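Local coordinates for protein 4-carboxymuconolactone decarboxylase (PDB 4G9Q) that belongs to the carboxymuconolactone decarboxylase family, forms an all-alpha trimer and may have peroxiredoxin activity, although its precise reaction is uncertain, at residues E218-H223 with M254-V259; A210-G215 with E239-L244; K226-G231 with K261-K266; R203-I208 with N230-E235; A83-G88 with E112-L117. All blocks are in the same frame, centred on the assembly; numbering follows the deposited sequence.

Contact 1: residues E218-H223 with M254-V259; sequences EQITFH and MSALPV
Val-259 meets Ile-220 and Thr-221 where two helices of the all-alpha carboxymuconolactone decarboxylase family fold pack side by side: the start of helix 220-229 and the middle of helix 250-267. The tight part centres on one methyl group. Val-259 CG1 lies 3.8 Å from Ile-220 CG2 and 3.4 Å from Thr-221 OG1, so a single branch touches both an aliphatic and a hydroxyl-bearing neighbour. Its torsion explains the reach: chi1 of -172° sets CG1 anti to the backbone N. The side chains of Ile-220 and Val-259 cross at about a right angle. Deeper in, the packing is looser, since Ile-220 CD1 comes no closer than 4.3 Å to Ala-256 CB; the same isoleucine also packs on Ile-212 of helix 200-213. Elsewhere on helix 250-267 the second subunit makes its own contact, with Ser-255 OG hydrogen-bonded to Gln-219 NE2 of that neighbouring subunit.

The outer side is different in character. Thr-221 is exposed, and no direct hydrogen bond joins the two segments. On this solvent side a water bridges the helices: it donates a hydrogen bond of 3.0 Å to Val-259 O and lies 2.7 Å from Thr-221 OG1, to which it is also hydrogen-bonded.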
# COMPACT_ATOMS: atom_id res chain seq x y z
N GLU A 218 -9.79 -6.15 9.38
CA GLU A 218 -11.15 -6.71 9.27
C GLU A 218 -11.13 -8.24 9.18
O GLU A 218 -12.07 -8.91 9.62
CB GLU A 218 -11.90 -6.11 8.08
CG GLU A 218 -13.42 -6.35 8.05
CD GLU A 218 -14.15 -5.54 6.97
OE1 GLU A 218 -13.80 -4.36 6.76
OE2 GLU A 218 -15.09 -6.09 6.34
N GLN A 219 -10.05 -8.79 8.62
CA GLN A 219 -9.98 -10.22 8.33
C GLN A 219 -9.12 -10.99 9.33
O GLN A 219 -9.04 -12.22 9.26
CB GLN A 219 -9.48 -10.46 6.89
CG GLN A 219 -10.54 -10.28 5.80
CD GLN A 219 -10.75 -8.82 5.40
OE1 GLN A 219 -9.87 -7.99 5.57
NE2 GLN A 219 -11.93 -8.52 4.84
N ILE A 220 -8.49 -10.27 10.26
CA ILE A 220 -7.61 -10.89 11.24
C ILE A 220 -8.35 -11.78 12.25
O ILE A 220 -7.85 -12.83 12.63
CB ILE A 220 -6.72 -9.84 11.97
CG1 ILE A 220 -5.76 -9.18 10.97
CG2 ILE A 220 -5.92 -10.49 13.10
CD1 ILE A 220 -4.92 -8.05 11.55
N THR A 221 -9.55 -11.37 12.66
CA THR A 221 -10.31 -12.17 13.64
C THR A 221 -10.48 -13.61 13.16
O THR A 221 -10.10 -14.56 13.86
CB THR A 221 -11.67 -11.52 14.00
OG1 THR A 221 -11.44 -10.27 14.66
CG2 THR A 221 -12.48 -12.43 14.93
N PHE A 222 -11.02 -13.77 11.95
CA PHE A 222 -11.22 -15.10 11.38
C PHE A 222 -9.91 -15.88 11.28
O PHE A 222 -9.82 -17.03 11.73
CB PHE A 222 -11.89 -14.99 10.00
CG PHE A 222 -12.16 -16.32 9.35
CD1 PHE A 222 -13.33 -17.01 9.61
CD2 PHE A 222 -11.23 -16.87 8.47
CE1 PHE A 222 -13.58 -18.25 9.01
CE2 PHE A 222 -11.47 -18.11 7.86
CZ PHE A 222 -12.64 -18.79 8.14
N HIS A 223 -8.88 -15.25 10.72
CA HIS A 223 -7.65 -15.96 10.44
C HIS A 223 -6.75 -16.21 11.64
O HIS A 223 -6.01 -17.19 11.66
CB HIS A 223 -6.91 -15.35 9.24
CG HIS A 223 -7.60 -15.62 7.95
ND1 HIS A 223 -7.57 -16.86 7.34
CD2 HIS A 223 -8.40 -14.85 7.17
CE1 HIS A 223 -8.29 -16.83 6.24
NE2 HIS A 223 -8.81 -15.62 6.11
N MSE A 254 0.48 -2.08 15.86
CA MSE A 254 -0.40 -1.50 16.88
C MSE A 254 -1.87 -1.73 16.57
O MSE A 254 -2.66 -2.03 17.47
CB MSE A 254 -0.11 -0.02 17.07
CG MSE A 254 1.28 0.24 17.61
SE MSE A 254 1.54 2.10 18.05
CE MSE A 254 1.87 2.86 16.30
N SER A 255 -2.24 -1.62 15.29
CA SER A 255 -3.63 -1.80 14.86
C SER A 255 -4.11 -3.24 15.06
O SER A 255 -5.31 -3.47 15.27
CB SER A 255 -3.81 -1.35 13.41
OG SER A 255 -3.74 0.06 13.31
N ALA A 256 -3.19 -4.19 15.02
CA ALA A 256 -3.50 -5.61 15.21
C ALA A 256 -3.79 -5.97 16.67
O ALA A 256 -4.51 -6.93 16.94
CB ALA A 256 -2.37 -6.48 14.66
N LEU A 257 -3.23 -5.19 17.60
CA LEU A 257 -3.31 -5.50 19.03
C LEU A 257 -4.72 -5.62 19.61
O LEU A 257 -4.99 -6.59 20.33
CB LEU A 257 -2.49 -4.49 19.86
CG LEU A 257 -0.97 -4.50 19.71
CD1 LEU A 257 -0.37 -3.39 20.56
CD2 LEU A 257 -0.40 -5.86 20.12
N PRO A 258 -5.62 -4.65 19.34
CA PRO A 258 -6.97 -4.82 19.89
C PRO A 258 -7.70 -6.03 19.31
O PRO A 258 -8.50 -6.65 20.01
CB PRO A 258 -7.69 -3.51 19.54
CG PRO A 258 -6.87 -2.85 18.53
CD PRO A 258 -5.47 -3.35 18.67
N VAL A 259 -7.42 -6.35 18.05
CA VAL A 259 -8.02 -7.52 17.40
C VAL A 259 -7.53 -8.80 18.08
O VAL A 259 -8.32 -9.66 18.45
CB VAL A 259 -7.72 -7.57 15.88
CG1 VAL A 259 -8.52 -8.68 15.21
CG2 VAL A 259 -8.03 -6.23 15.23
O HOH W 1 -11.12 -9.85 17.27

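Contact 2: residues A210-G215 with E239-L244; sequences ALISVG and EVITHL
Ser-213 turns its hydroxyl against a leucine: OG lies 3.5 Å from Leu-244 CD2, a polar atom resting on a methyl in a buried contact. The oxygen is nonetheless satisfied: chi1 of -68° sets OG anti to the carbonyl carbon, the rotamer in which it bonds back to Ala-209 O one turn earlier in its own helix while its flank lies on the leucine methyl.

Most of the apolar packing falls to Ile-212 and Leu-244, whose side chains cross at about a right angle. Leu-244 CD1 sits 3.7 Å from Ile-212 CG2 and 3.8 Å from Ile-212 CB, and therefore covers the branch point itself. The other arm of the isoleucine ends at CD1, 4.0 Å from Ile-241 CG1, again with the two chains roughly perpendicular. Beyond the pair, Ala-83 of helix 73-86 touches both Ser-213 and Leu-244, while Ile-241 continues onto helix 250-267 and onto Leu-180 of the second subunit.

Helix 200-213 stops immediately after this contact. Gly-215, with positive phi, is the C-prime residue, and its N bonds to Ile-212 O at 3.1 Å while Gln-216 N reaches Leu-211 O: a Schellman motif closing a helix packed in the core of the all-alpha family fold.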
# COMPACT_ATOMS: atom_id res chain seq x y z
N ALA A 210 0.51 -11.55 6.23
CA ALA A 210 0.16 -10.74 5.07
C ALA A 210 -0.92 -9.70 5.39
O ALA A 210 -0.85 -8.57 4.90
CB ALA A 210 -0.28 -11.63 3.91
N LEU A 211 -1.90 -10.10 6.19
CA LEU A 211 -3.00 -9.21 6.58
C LEU A 211 -2.52 -8.07 7.46
O LEU A 211 -2.85 -6.90 7.21
CB LEU A 211 -4.09 -9.99 7.34
CG LEU A 211 -4.88 -11.05 6.57
CD1 LEU A 211 -5.79 -11.82 7.53
CD2 LEU A 211 -5.68 -10.43 5.45
N ILE A 212 -1.76 -8.42 8.49
CA ILE A 212 -1.21 -7.42 9.41
C ILE A 212 -0.33 -6.43 8.65
O ILE A 212 -0.37 -5.22 8.90
CB ILE A 212 -0.44 -8.09 10.58
CG1 ILE A 212 -1.40 -8.88 11.48
CG2 ILE A 212 0.30 -7.04 11.42
CD1 ILE A 212 -0.72 -9.87 12.41
N SER A 213 0.44 -6.95 7.69
CA SER A 213 1.44 -6.15 6.97
C SER A 213 0.87 -5.02 6.13
O SER A 213 1.60 -4.08 5.78
CB SER A 213 2.33 -7.06 6.12
OG SER A 213 3.12 -7.87 6.96
N VAL A 214 -0.41 -5.12 5.79
CA VAL A 214 -1.08 -4.10 5.00
C VAL A 214 -2.30 -3.51 5.74
O VAL A 214 -3.13 -2.83 5.14
CB VAL A 214 -1.46 -4.60 3.59
CG1 VAL A 214 -0.20 -4.99 2.79
CG2 VAL A 214 -2.44 -5.77 3.66
N GLY A 215 -2.39 -3.80 7.04
CA GLY A 215 -3.41 -3.19 7.91
C GLY A 215 -4.82 -3.70 7.69
O GLY A 215 -5.79 -3.00 8.03
N GLU A 239 4.52 -12.72 19.05
CA GLU A 239 5.83 -12.54 18.43
C GLU A 239 5.70 -12.16 16.95
O GLU A 239 6.51 -11.39 16.45
CB GLU A 239 6.71 -13.79 18.57
CG GLU A 239 7.14 -14.10 20.02
CD GLU A 239 8.12 -13.09 20.61
OE1 GLU A 239 8.88 -12.43 19.87
OE2 GLU A 239 8.13 -12.96 21.86
N VAL A 240 4.69 -12.72 16.28
CA VAL A 240 4.41 -12.39 14.87
C VAL A 240 4.10 -10.89 14.75
O VAL A 240 4.69 -10.18 13.93
CB VAL A 240 3.24 -13.24 14.29
CG1 VAL A 240 2.82 -12.71 12.93
CG2 VAL A 240 3.65 -14.70 14.19
N ILE A 241 3.20 -10.41 15.59
CA ILE A 241 2.84 -8.99 15.61
C ILE A 241 4.06 -8.13 15.92
O ILE A 241 4.28 -7.10 15.28
CB ILE A 241 1.69 -8.71 16.61
CG1 ILE A 241 0.43 -9.47 16.18
CG2 ILE A 241 1.41 -7.21 16.72
CD1 ILE A 241 -0.70 -9.46 17.21
N THR A 242 4.87 -8.57 16.88
CA THR A 242 6.07 -7.84 17.29
C THR A 242 7.10 -7.76 16.16
O THR A 242 7.66 -6.69 15.88
CB THR A 242 6.67 -8.45 18.57
OG1 THR A 242 5.66 -8.47 19.59
CG2 THR A 242 7.87 -7.65 19.06
N HIS A 243 7.33 -8.89 15.50
CA HIS A 243 8.25 -8.96 14.36
C HIS A 243 7.80 -8.00 13.25
O HIS A 243 8.62 -7.29 12.66
CB HIS A 243 8.30 -10.41 13.85
CG HIS A 243 9.40 -10.68 12.88
ND1 HIS A 243 10.69 -10.99 13.27
CD2 HIS A 243 9.41 -10.70 11.52
CE1 HIS A 243 11.43 -11.19 12.20
NE2 HIS A 243 10.68 -11.01 11.13
N LEU A 244 6.49 -7.97 13.01
CA LEU A 244 5.92 -7.16 11.94
C LEU A 244 5.91 -5.66 12.22
O LEU A 244 5.78 -4.87 11.30
CB LEU A 244 4.52 -7.65 11.59
CG LEU A 244 4.48 -9.02 10.90
CD1 LEU A 244 3.04 -9.48 10.74
CD2 LEU A 244 5.19 -8.96 9.55

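Contact 3: residues K226-G231 with K261-K266; sequences KALDNG and KAVFEK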
# COMPACT_ATOMS: atom_id res chain seq x y z
N LYS A 226 -8.34 -19.15 13.31
CA LYS A 226 -7.95 -20.31 12.52
C LYS A 226 -6.51 -20.75 12.81
O LYS A 226 -6.24 -21.94 12.95
CB LYS A 226 -8.16 -20.03 11.02
CG LYS A 226 -8.17 -21.27 10.14
CD LYS A 226 -8.60 -20.92 8.71
CE LYS A 226 -8.52 -22.12 7.78
NZ LYS A 226 -9.42 -23.24 8.18
N ALA A 227 -5.60 -19.78 12.93
CA ALA A 227 -4.20 -20.06 13.26
C ALA A 227 -4.06 -20.72 14.63
O ALA A 227 -3.31 -21.68 14.79
CB ALA A 227 -3.39 -18.76 13.23
N LEU A 228 -4.80 -20.20 15.61
CA LEU A 228 -4.77 -20.75 16.96
C LEU A 228 -5.39 -22.15 16.98
O LEU A 228 -4.83 -23.05 17.60
CB LEU A 228 -5.47 -19.80 17.94
CG LEU A 228 -4.81 -18.43 18.15
CD1 LEU A 228 -5.76 -17.49 18.88
CD2 LEU A 228 -3.47 -18.51 18.89
N ASP A 229 -6.51 -22.32 16.27
CA ASP A 229 -7.12 -23.65 16.06
C ASP A 229 -6.13 -24.62 15.42
O ASP A 229 -6.09 -25.80 15.77
CB ASP A 229 -8.37 -23.57 15.17
CG ASP A 229 -9.55 -22.86 15.83
OD1 ASP A 229 -9.52 -22.60 17.05
OD2 ASP A 229 -10.52 -22.57 15.10
N ASN A 230 -5.33 -24.10 14.48
CA ASN A 230 -4.36 -24.91 13.75
C ASN A 230 -3.05 -25.18 14.50
O ASN A 230 -2.18 -25.91 14.01
CB ASN A 230 -4.08 -24.31 12.36
CG ASN A 230 -5.25 -24.47 11.40
OD1 ASN A 230 -6.16 -25.27 11.64
ND2 ASN A 230 -5.23 -23.71 10.30
N GLY A 231 -2.90 -24.59 15.68
CA GLY A 231 -1.76 -24.92 16.53
C GLY A 231 -0.75 -23.82 16.83
O GLY A 231 0.20 -24.04 17.59
N LYS A 261 -6.18 -9.04 21.09
CA LYS A 261 -6.68 -9.03 22.47
C LYS A 261 -8.10 -9.60 22.55
O LYS A 261 -8.39 -10.43 23.42
CB LYS A 261 -6.67 -7.61 23.05
CG LYS A 261 -7.11 -7.53 24.51
CD LYS A 261 -6.98 -6.12 25.06
CE LYS A 261 -7.30 -6.11 26.55
NZ LYS A 261 -7.24 -4.73 27.10
N ALA A 262 -8.96 -9.16 21.63
CA ALA A 262 -10.35 -9.60 21.60
C ALA A 262 -10.45 -11.09 21.33
O ALA A 262 -11.25 -11.80 21.95
CB ALA A 262 -11.12 -8.80 20.56
N VAL A 263 -9.62 -11.58 20.40
CA VAL A 263 -9.57 -13.01 20.08
C VAL A 263 -9.13 -13.82 21.30
O VAL A 263 -9.78 -14.79 21.66
CB VAL A 263 -8.65 -13.29 18.87
CG1 VAL A 263 -8.39 -14.79 18.72
CG2 VAL A 263 -9.28 -12.75 17.59
N PHE A 264 -8.04 -13.41 21.94
CA PHE A 264 -7.53 -14.14 23.11
C PHE A 264 -8.58 -14.21 24.22
O PHE A 264 -8.78 -15.25 24.85
CB PHE A 264 -6.23 -13.52 23.64
CG PHE A 264 -5.08 -13.52 22.66
CD1 PHE A 264 -5.00 -14.45 21.63
CD2 PHE A 264 -4.04 -12.60 22.81
CE1 PHE A 264 -3.92 -14.44 20.73
CE2 PHE A 264 -2.95 -12.59 21.94
CZ PHE A 264 -2.89 -13.50 20.89
N GLU A 265 -9.26 -13.09 24.44
CA GLU A 265 -10.26 -13.00 25.50
C GLU A 265 -11.49 -13.85 25.18
O GLU A 265 -12.05 -14.50 26.06
CB GLU A 265 -10.66 -11.55 25.77
CG GLU A 265 -9.54 -10.75 26.43
CD GLU A 265 -9.97 -9.36 26.87
OE1 GLU A 265 -11.09 -8.93 26.53
OE2 GLU A 265 -9.16 -8.71 27.57
N LYS A 266 -11.89 -13.84 23.91
CA LYS A 266 -13.06 -14.61 23.47
C LYS A 266 -12.83 -16.12 23.62
O LYS A 266 -13.77 -16.84 23.98
CB LYS A 266 -13.44 -14.26 22.03
CG LYS A 266 -14.62 -15.03 21.46
CD LYS A 266 -15.93 -14.29 21.64
CE LYS A 266 -17.06 -15.00 20.90
NZ LYS A 266 -18.37 -14.37 21.17
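The Phe-264 ring receives Leu-228 at its edge: the CD1 methyl lies close to the ring plane, 4.0 Å from Phe-264 CE1 and 4.2 Å from Phe-264 CD1. Neither ring face is used by residues 226-231, so this is lateral packing and not a CH-pi contact over the ring. The two side chains cross at about a right angle. Phe-264 points only partly across at its root, and its far end does the approaching.

The same methyl has a second partner, Val-263, whose CG1 is 3.8 Å from Leu-228 CD1. A chi1 of 169° stands CG1 of the valine anti to the backbone N, which turns this methyl, and not CG2, to the leucine. Leu-228 CD1 thus touches two successive residues of helix 250-267, although the backbones stay well apart, the closest CA atoms, those of Leu-228 and Phe-264, being 9.4 Å from each other.

Leu-228 belongs to the last turn of helix 220-229, which ends in a Schellman motif: Gly-231, with positive phi, sends its N to Leu-228 O at 3.1 Å, and Leu-232 N bonds back to Ala-227 O. Nearby, Asp-229 forms a salt bridge with Arg-267, and Phe-264 also packs on Val-176 of the second subunit. Across the two segments themselves there is no hydrogen bond or charge pair; cohesion here rests on dispersion and the removal of apolar groups from water, which imposes little directionality.

Contact 4: residues R203-I208 with N230-E235; sequences RSLVTI and NGLSEE
Leu-232 divides its two methyl groups between Leu-205 and Ile-208 of helix 200-213, one to each, from the short turn joining helices 220-229 and 234-248 of the all-alpha fold. The orientations differ at the two branches. Toward Leu-205 the side chains cross at about a right angle, with Leu-232 CD1 4.2 Å from Leu-205 CD1. Toward Ile-208 the approach is tip to tip, Leu-232 CD2 meeting Ile-208 CD1 at 3.8 Å. CG of Leu-232 stands anti to its backbone N, which carries the fork toward the helix. In Ile-208, by contrast, CG1 occupies the position between backbone N and carbonyl carbon (chi1 64°), from which its CD1 end extends to the leucine.

The polar part lies at Ser-204, one turn before Ile-208. Asn-230 ND2 donates to Ser-204 OG over 3.1 Å, but the angle at the hydrogen is only 131°, so the bond is bent and weak. It is a minor link between the end of helix 220-229 and helix 200-213. Helix 234-248 starts at once, with Ser-233 as its N-cap, the side chain capping a backbone N just beyond the segment.

The other side of helix 200-213 faces the first half of the chain, where Arg-203 forms a salt bridge with Glu-112 and Thr-207 OG1 is hydrogen-bonded to His-116. Thr-207 OG1 also donates to Arg-203 O at 2.7 Å, tilted 30° from the carbonyl plane, and the N of Thr-207 reaches the same oxygen from the opposite face.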
# COMPACT_ATOMS: atom_id res chain seq x y z
N ARG A 203 0.09 -22.11 6.79
CA ARG A 203 -0.75 -21.35 5.86
C ARG A 203 -1.47 -20.22 6.59
O ARG A 203 -1.57 -19.10 6.08
CB ARG A 203 -1.74 -22.26 5.12
CG ARG A 203 -2.37 -21.61 3.89
CD ARG A 203 -3.30 -22.57 3.15
NE ARG A 203 -2.59 -23.72 2.59
CZ ARG A 203 -1.96 -23.72 1.41
NH1 ARG A 203 -1.92 -22.63 0.65
NH2 ARG A 203 -1.35 -24.82 1.00
N SER A 204 -1.96 -20.51 7.79
CA SER A 204 -2.58 -19.49 8.63
C SER A 204 -1.55 -18.45 9.07
O SER A 204 -1.85 -17.25 9.10
CB SER A 204 -3.25 -20.13 9.85
OG SER A 204 -4.43 -20.81 9.46
N LEU A 205 -0.34 -18.90 9.40
CA LEU A 205 0.76 -18.01 9.77
C LEU A 205 1.05 -16.99 8.66
O LEU A 205 1.12 -15.79 8.92
CB LEU A 205 2.02 -18.80 10.13
CG LEU A 205 3.27 -18.00 10.50
CD1 LEU A 205 3.01 -17.14 11.73
CD2 LEU A 205 4.46 -18.93 10.74
N VAL A 206 1.23 -17.47 7.43
CA VAL A 206 1.51 -16.56 6.32
C VAL A 206 0.33 -15.62 6.04
O VAL A 206 0.53 -14.45 5.69
CB VAL A 206 1.99 -17.28 5.02
CG1 VAL A 206 3.36 -17.94 5.24
CG2 VAL A 206 0.99 -18.30 4.53
N THR A 207 -0.90 -16.12 6.21
CA THR A 207 -2.10 -15.31 6.02
C THR A 207 -2.16 -14.17 7.05
O THR A 207 -2.34 -13.01 6.67
CB THR A 207 -3.39 -16.15 6.06
OG1 THR A 207 -3.28 -17.22 5.12
CG2 THR A 207 -4.61 -15.29 5.70
N ILE A 208 -2.01 -14.49 8.33
CA ILE A 208 -2.08 -13.42 9.34
C ILE A 208 -0.95 -12.40 9.13
O ILE A 208 -1.17 -11.20 9.29
CB ILE A 208 -2.18 -13.93 10.82
CG1 ILE A 208 -0.94 -14.72 11.26
CG2 ILE A 208 -3.49 -14.73 11.03
CD1 ILE A 208 -0.87 -14.96 12.78
N ASN A 230 -5.33 -24.10 14.48
CA ASN A 230 -4.36 -24.91 13.75
C ASN A 230 -3.05 -25.18 14.50
O ASN A 230 -2.18 -25.91 14.01
CB ASN A 230 -4.08 -24.31 12.36
CG ASN A 230 -5.25 -24.47 11.40
OD1 ASN A 230 -6.16 -25.27 11.64
ND2 ASN A 230 -5.23 -23.71 10.30
N GLY A 231 -2.90 -24.59 15.68
CA GLY A 231 -1.76 -24.92 16.53
C GLY A 231 -0.75 -23.82 16.83
O GLY A 231 0.20 -24.04 17.59
N LEU A 232 -0.94 -22.64 16.25
CA LEU A 232 -0.07 -21.50 16.59
C LEU A 232 -0.39 -21.09 18.03
O LEU A 232 -1.55 -21.01 18.39
CB LEU A 232 -0.32 -20.33 15.64
CG LEU A 232 0.63 -19.13 15.69
CD1 LEU A 232 1.97 -19.47 15.03
CD2 LEU A 232 -0.00 -17.92 15.03
N SER A 233 0.64 -20.87 18.85
CA SER A 233 0.38 -20.46 20.24
C SER A 233 0.12 -18.97 20.32
O SER A 233 0.49 -18.21 19.42
CB SER A 233 1.54 -20.86 21.16
OG SER A 233 2.69 -20.08 20.89
N GLU A 234 -0.52 -18.55 21.41
CA GLU A 234 -0.77 -17.13 21.63
C GLU A 234 0.52 -16.31 21.73
O GLU A 234 0.58 -15.19 21.21
CB GLU A 234 -1.65 -16.92 22.87
CG GLU A 234 -3.07 -17.46 22.69
CD GLU A 234 -4.01 -17.05 23.81
OE1 GLU A 234 -3.55 -16.41 24.77
OE2 GLU A 234 -5.21 -17.38 23.72
N GLU A 235 1.55 -16.87 22.37
CA GLU A 235 2.83 -16.15 22.46
C GLU A 235 3.50 -16.06 21.10
O GLU A 235 4.12 -15.04 20.78
CB GLU A 235 3.77 -16.73 23.53
CG GLU A 235 4.41 -18.09 23.22
CD GLU A 235 5.68 -18.00 22.38
OE1 GLU A 235 6.26 -16.90 22.24
OE2 GLU A 235 6.11 -19.05 21.86

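Contact 5: residues A83-G88 with E112-L117; sequences ALIARG and ETITHL
Ile-85 gives the contact its largest area, 74 Å², projecting from helix 73-86 onto Leu-117 and Ile-114 of helix 107-120. Both of its branches are engaged. A chi1 of -64° puts CG1 beside the backbone N and CG2 anti to it; CG2 lies 3.9 Å from Leu-117 CD1 and 4.0 Å from Leu-117 CB, while the extended arm brings CD1 to 4.0 Å from Ile-114 CG1.

Leu-117, the second most buried of these residues, lies over the isoleucine at its branch: its CD1 is also 3.9 Å from Ile-85 CB, and the two side chains meet at a slant. Ile-114 contributes less area and is set about perpendicular to Ile-85. At the margin, Thr-113 offers its CG2 methyl to Ile-85 CD1 at 4.2 Å, its hydroxyl being hydrogen-bonded to Glu-109 O in the preceding turn.

No hydrogen bond crosses between the segments, and all the touching residues are buried. Leu-117 continues onto Ala-210 of helix 200-213, and Ile-114 packs on Val-49 of the third subunit, so the apolar layer extends both to the other half of the chain and to the third subunit. Helix 73-86 ends directly afterwards in a Schellman motif: Gly-88, at C-prime, donates its N to Ile-85 O at 3.2 Å, and Glu-89 N bonds to Leu-84 O. An isoleucine packed on a leucine just before a glycine-terminated helix recurs at Ile-212 and Leu-244, consistent with the two carboxymuconolactone decarboxylase family regions of this chain.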
# COMPACT_ATOMS: atom_id res chain seq x y z
N ALA A 83 5.33 -10.78 4.67
CA ALA A 83 5.28 -9.32 4.78
C ALA A 83 5.84 -8.62 3.53
O ALA A 83 5.21 -7.69 3.00
CB ALA A 83 6.03 -8.86 6.02
N LEU A 84 7.00 -9.08 3.06
CA LEU A 84 7.65 -8.50 1.88
C LEU A 84 6.80 -8.67 0.63
O LEU A 84 6.68 -7.74 -0.17
CB LEU A 84 9.03 -9.11 1.66
CG LEU A 84 10.06 -8.84 2.77
CD1 LEU A 84 11.31 -9.67 2.52
CD2 LEU A 84 10.42 -7.37 2.88
N ILE A 85 6.19 -9.84 0.48
CA ILE A 85 5.28 -10.09 -0.65
C ILE A 85 4.08 -9.15 -0.58
O ILE A 85 3.78 -8.45 -1.55
CB ILE A 85 4.82 -11.56 -0.73
CG1 ILE A 85 6.02 -12.47 -1.01
CG2 ILE A 85 3.74 -11.74 -1.84
CD1 ILE A 85 5.72 -13.96 -0.86
N ALA A 86 3.40 -9.14 0.57
CA ALA A 86 2.18 -8.35 0.75
C ALA A 86 2.41 -6.85 0.54
O ALA A 86 1.54 -6.14 -0.00
CB ALA A 86 1.59 -8.60 2.13
N ARG A 87 3.58 -6.37 0.95
CA ARG A 87 3.89 -4.93 0.92
C ARG A 87 4.58 -4.46 -0.35
O ARG A 87 4.99 -3.30 -0.45
CB ARG A 87 4.72 -4.55 2.15
CG ARG A 87 3.94 -4.66 3.45
CD ARG A 87 4.82 -4.36 4.65
NE ARG A 87 5.38 -3.01 4.62
CZ ARG A 87 4.73 -1.90 4.97
NH1 ARG A 87 3.47 -1.95 5.38
NH2 ARG A 87 5.34 -0.73 4.90
N GLY A 88 4.70 -5.36 -1.33
CA GLY A 88 5.32 -5.02 -2.61
C GLY A 88 6.79 -4.66 -2.47
O GLY A 88 7.28 -3.72 -3.11
N GLU A 112 4.72 -22.41 -2.12
CA GLU A 112 3.31 -22.39 -1.74
C GLU A 112 2.89 -21.05 -1.13
O GLU A 112 1.74 -20.62 -1.31
CB GLU A 112 2.99 -23.55 -0.80
CG GLU A 112 1.49 -23.75 -0.53
CD GLU A 112 0.69 -24.15 -1.77
OE1 GLU A 112 1.30 -24.44 -2.83
OE2 GLU A 112 -0.55 -24.18 -1.67
N THR A 113 3.80 -20.38 -0.44
CA THR A 113 3.50 -19.06 0.13
C THR A 113 3.17 -18.06 -0.97
O THR A 113 2.21 -17.28 -0.86
CB THR A 113 4.66 -18.55 1.01
OG1 THR A 113 4.82 -19.43 2.12
CG2 THR A 113 4.38 -17.14 1.53
N ILE A 114 3.95 -18.10 -2.04
CA ILE A 114 3.73 -17.26 -3.22
C ILE A 114 2.34 -17.52 -3.82
O ILE A 114 1.58 -16.59 -4.06
CB ILE A 114 4.87 -17.42 -4.24
CG1 ILE A 114 6.17 -16.88 -3.62
CG2 ILE A 114 4.55 -16.70 -5.56
CD1 ILE A 114 7.45 -17.32 -4.30
N THR A 115 2.00 -18.79 -4.02
CA THR A 115 0.69 -19.15 -4.58
C THR A 115 -0.45 -18.72 -3.67
O THR A 115 -1.47 -18.19 -4.14
CB THR A 115 0.62 -20.65 -4.89
OG1 THR A 115 1.63 -20.96 -5.86
CG2 THR A 115 -0.75 -21.04 -5.43
N HIS A 116 -0.29 -18.96 -2.37
CA HIS A 116 -1.29 -18.58 -1.40
C HIS A 116 -1.53 -17.07 -1.42
O HIS A 116 -2.68 -16.62 -1.39
CB HIS A 116 -0.87 -19.02 0.01
CG HIS A 116 -1.96 -18.86 1.02
ND1 HIS A 116 -3.04 -19.71 1.09
CD2 HIS A 116 -2.15 -17.94 2.00
CE1 HIS A 116 -3.85 -19.32 2.05
NE2 HIS A 116 -3.33 -18.25 2.62
N LEU A 117 -0.45 -16.30 -1.48
CA LEU A 117 -0.57 -14.85 -1.44
C LEU A 117 -1.00 -14.22 -2.77
O LEU A 117 -1.39 -13.06 -2.78
CB LEU A 117 0.70 -14.20 -0.88
CG LEU A 117 0.95 -14.57 0.59
CD1 LEU A 117 2.17 -13.82 1.10
CD2 LEU A 117 -0.27 -14.30 1.48

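Contact 5 comes first along the chain, in the first family region; contacts 1 to 4 follow and interlace among helices 200-213, 220-229, 234-248 and 250-267. Contacts 2 and 4 share helices 200-213 and 234-248, their centres 11 Å apart, whereas contacts 1 and 3 share helices 220-229 and 250-267 at 10 Å. Contacts 3 and 4 have the closest centres, 9 Å, and both include Asn-230 and Gly-231. Helix 200-213 joins the halves: contact 5 touches contact 2, centres 13 Å apart, and contact 4, at 15 Å. Contacts 1, 2 and 3 touch the second subunit, so the same packed bundle that links the two family regions also reaches the trimer interface.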